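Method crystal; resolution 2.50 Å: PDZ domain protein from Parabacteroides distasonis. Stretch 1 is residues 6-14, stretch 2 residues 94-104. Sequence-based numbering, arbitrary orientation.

Stretch 1, residues 6-14: NTSICRLGF
Stretch 2 94-104: LVKKDCKKSNA

Two cysteines face each other across this sheet without joining: Cys10 SG lies 3.2 Å from Cys99 SG, closer than an ordinary sulfur contact yet well beyond the length of a disulfide bond. Both use the m rotamer (chi1 −53° and −39°), and they occupy a non-hydrogen-bonded pair whose CA atoms approach to about 4.3 Å, which brings the small side chains together.

Strand 8-11 runs antiparallel to strand 98-101, with 155° between their directions. Ser8 pairs with Lys101, Ile9 with Lys100, Cys10 with Cys99 and Arg11 with Asp98. Hydrogen-bonded pairs alternate with the others. Ile9 N donates to Lys100 O (2.8 Å) and Lys100 N to Ile9 O (2.9 Å); Arg11 N donates to Asp98 O (3.0 Å) and Asp98 N to Arg11 O (3.1 Å). Between these rungs, Cys10 CA sits 3.4 Å from Asp98 O and Cys99 CA 3.3 Å from Ile9 O, CA-H...O contacts typical of the narrow pairs.

Ser8, Cys10, Cys99 and Lys101 share one face; Ile9, Arg11, Asp98 and Lys100 share the other. There opposite charges suit Arg11 (chi1 t) and Asp98 (chi1 m), although their salt bridge is long, Arg11 NH1 to Asp98 OD2 3.7 Å. A water donates to Asp98 OD2 (2.7 Å) and Lys96 O (3.0 Å) and accepts from Gly13 N (3.0 Å), tying the loop after the first strand to the second stretch.

Beyond Lys101 a type I turn reaches Ala104, closed by Ala104 N to Lys101 O (3.1 Å). Lys100, chi1 p, extends its amine to this turn, NZ donating to Ala104 O (2.8 Å). Ser102 N donates to Thr7 O (2.9 Å). The short Ser102 side chain, chi1 p, keeps its hydroxyl near the backbone: OG donates weakly to Thr7 O (3.0 Å) and accepts weakly from Asn6 N (3.3 Å). Ile9 CD1 packs 3.8 Å from Ser102 CB.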

# COMPACT_ATOMS: atom_id res chain seq x y z
N ASN A 6 34.48 38.86 10.70
CA ASN A 6 34.23 40.26 11.07
C ASN A 6 32.74 40.50 11.46
O ASN A 6 32.48 41.19 12.45
CB ASN A 6 34.65 41.20 9.94
N THR A 7 31.78 39.91 10.70
CA THR A 7 30.32 40.00 10.94
C THR A 7 29.89 38.69 11.64
O THR A 7 30.42 37.63 11.33
CB THR A 7 29.59 40.27 9.61
OG1 THR A 7 29.86 41.62 9.23
CG2 THR A 7 28.07 40.07 9.69
N SER A 8 28.96 38.77 12.61
CA SER A 8 28.55 37.56 13.33
C SER A 8 27.22 36.99 12.79
O SER A 8 26.24 37.72 12.66
CB SER A 8 28.46 37.82 14.82
OG SER A 8 29.76 38.04 15.36
N ILE A 9 27.24 35.68 12.46
CA ILE A 9 26.10 34.88 11.94
C ILE A 9 25.30 34.34 13.13
O ILE A 9 25.88 34.01 14.16
CB ILE A 9 26.58 33.71 11.00
CG1 ILE A 9 27.79 34.07 10.08
CG2 ILE A 9 25.43 33.04 10.23
CD1 ILE A 9 27.58 35.26 9.00
N CYS A 10 23.97 34.25 12.98
CA CYS A 10 23.08 33.75 14.03
C CYS A 10 22.05 32.78 13.50
O CYS A 10 21.64 32.85 12.33
CB CYS A 10 22.41 34.89 14.76
SG CYS A 10 23.57 36.11 15.38
N ARG A 11 21.60 31.91 14.39
CA ARG A 11 20.67 30.82 14.13
C ARG A 11 19.76 30.62 15.32
O ARG A 11 20.11 30.98 16.45
CB ARG A 11 21.52 29.54 13.93
CG ARG A 11 20.95 28.48 13.00
CD ARG A 11 20.80 27.11 13.67
NE ARG A 11 22.06 26.45 14.02
CZ ARG A 11 22.54 26.33 15.26
NH1 ARG A 11 21.88 26.86 16.29
NH2 ARG A 11 23.68 25.69 15.49
N LEU A 12 18.61 30.02 15.08
CA LEU A 12 17.74 29.60 16.16
C LEU A 12 17.90 28.10 16.24
O LEU A 12 18.15 27.46 15.21
CB LEU A 12 16.30 30.05 15.98
CG LEU A 12 16.07 31.52 16.32
CD1 LEU A 12 16.15 32.37 15.07
CD2 LEU A 12 14.76 31.72 17.08
N GLY A 13 17.90 27.56 17.45
CA GLY A 13 18.15 26.14 17.65
C GLY A 13 17.07 25.16 17.25
O GLY A 13 16.88 24.16 17.94
N PHE A 14 16.40 25.41 16.11
CA PHE A 14 15.36 24.50 15.62
C PHE A 14 15.08 24.68 14.14
O PHE A 14 15.27 25.77 13.61
CB PHE A 14 14.03 24.68 16.40
CG PHE A 14 13.44 26.07 16.39
CD1 PHE A 14 12.66 26.51 15.31
CD2 PHE A 14 13.61 26.93 17.47
CE1 PHE A 14 12.13 27.80 15.30
CE2 PHE A 14 13.06 28.21 17.46
CZ PHE A 14 12.33 28.65 16.37
N LEU A 94 11.24 32.28 26.22
CA LEU A 94 12.26 33.19 25.73
C LEU A 94 13.43 32.38 25.15
O LEU A 94 14.14 31.69 25.90
CB LEU A 94 12.75 34.16 26.81
CG LEU A 94 13.74 35.22 26.33
CD1 LEU A 94 13.03 36.35 25.58
CD2 LEU A 94 14.52 35.78 27.48
N VAL A 95 13.63 32.47 23.83
CA VAL A 95 14.69 31.72 23.18
C VAL A 95 15.88 32.64 22.89
O VAL A 95 15.78 33.60 22.13
CB VAL A 95 14.17 30.97 21.91
CG1 VAL A 95 15.30 30.30 21.14
CG2 VAL A 95 13.11 29.96 22.29
N LYS A 96 17.04 32.29 23.49
CA LYS A 96 18.30 33.00 23.27
C LYS A 96 18.85 32.55 21.92
O LYS A 96 18.57 31.43 21.48
CB LYS A 96 19.29 32.77 24.44
CG LYS A 96 18.72 33.22 25.80
CD LYS A 96 19.76 33.43 26.91
CE LYS A 96 19.13 34.17 28.08
NZ LYS A 96 20.12 34.61 29.10
N LYS A 97 19.56 33.45 21.22
CA LYS A 97 20.11 33.13 19.90
C LYS A 97 21.46 32.45 20.01
O LYS A 97 22.16 32.60 21.02
CB LYS A 97 20.24 34.39 19.03
CG LYS A 97 19.43 34.34 17.73
CD LYS A 97 19.62 35.61 16.89
CE LYS A 97 18.66 36.73 17.21
NZ LYS A 97 18.96 37.94 16.39
N ASP A 98 21.81 31.68 18.98
CA ASP A 98 23.09 31.01 18.92
C ASP A 98 23.87 31.67 17.80
O ASP A 98 23.52 31.56 16.62
CB ASP A 98 22.94 29.49 18.79
CG ASP A 98 22.18 28.87 19.95
OD1 ASP A 98 22.57 29.12 21.12
OD2 ASP A 98 21.19 28.14 19.69
N CYS A 99 24.89 32.42 18.22
CA CYS A 99 25.70 33.23 17.34
C CYS A 99 27.12 32.73 17.26
O CYS A 99 27.63 32.14 18.22
CB CYS A 99 25.66 34.68 17.81
SG CYS A 99 24.03 35.22 18.39
N LYS A 100 27.76 32.96 16.11
CA LYS A 100 29.16 32.62 15.86
C LYS A 100 29.77 33.65 14.90
O LYS A 100 29.04 34.29 14.14
CB LYS A 100 29.30 31.19 15.29
CG LYS A 100 28.64 30.96 13.93
CD LYS A 100 29.08 29.66 13.26
CE LYS A 100 30.39 29.78 12.51
NZ LYS A 100 30.52 28.72 11.46
N LYS A 101 31.10 33.79 14.91
CA LYS A 101 31.78 34.71 13.99
C LYS A 101 31.75 34.10 12.57
O LYS A 101 31.81 32.88 12.44
CB LYS A 101 33.21 34.99 14.46
CG LYS A 101 33.28 35.82 15.74
CD LYS A 101 34.71 36.22 16.11
CE LYS A 101 35.27 37.34 15.25
NZ LYS A 101 36.72 37.13 14.98
N SER A 102 31.60 34.94 11.53
CA SER A 102 31.49 34.50 10.13
C SER A 102 32.64 33.61 9.66
O SER A 102 32.41 32.72 8.85
CB SER A 102 31.39 35.71 9.19
OG SER A 102 32.47 36.61 9.40
N ASN A 103 33.87 33.84 10.18
CA ASN A 103 35.10 33.10 9.83
C ASN A 103 35.42 31.91 10.79
O ASN A 103 36.49 31.30 10.66
CB ASN A 103 36.28 34.09 9.81
CG ASN A 103 36.59 34.73 11.15
OD1 ASN A 103 35.70 34.99 11.96
ND2 ASN A 103 37.85 35.00 11.40
N ALA A 104 34.51 31.58 11.73
CA ALA A 104 34.70 30.50 12.71
C ALA A 104 34.32 29.12 12.15
O ALA A 104 33.28 28.97 11.49
CB ALA A 104 33.90 30.77 13.97
O HOH W 1 18.64 28.75 20.08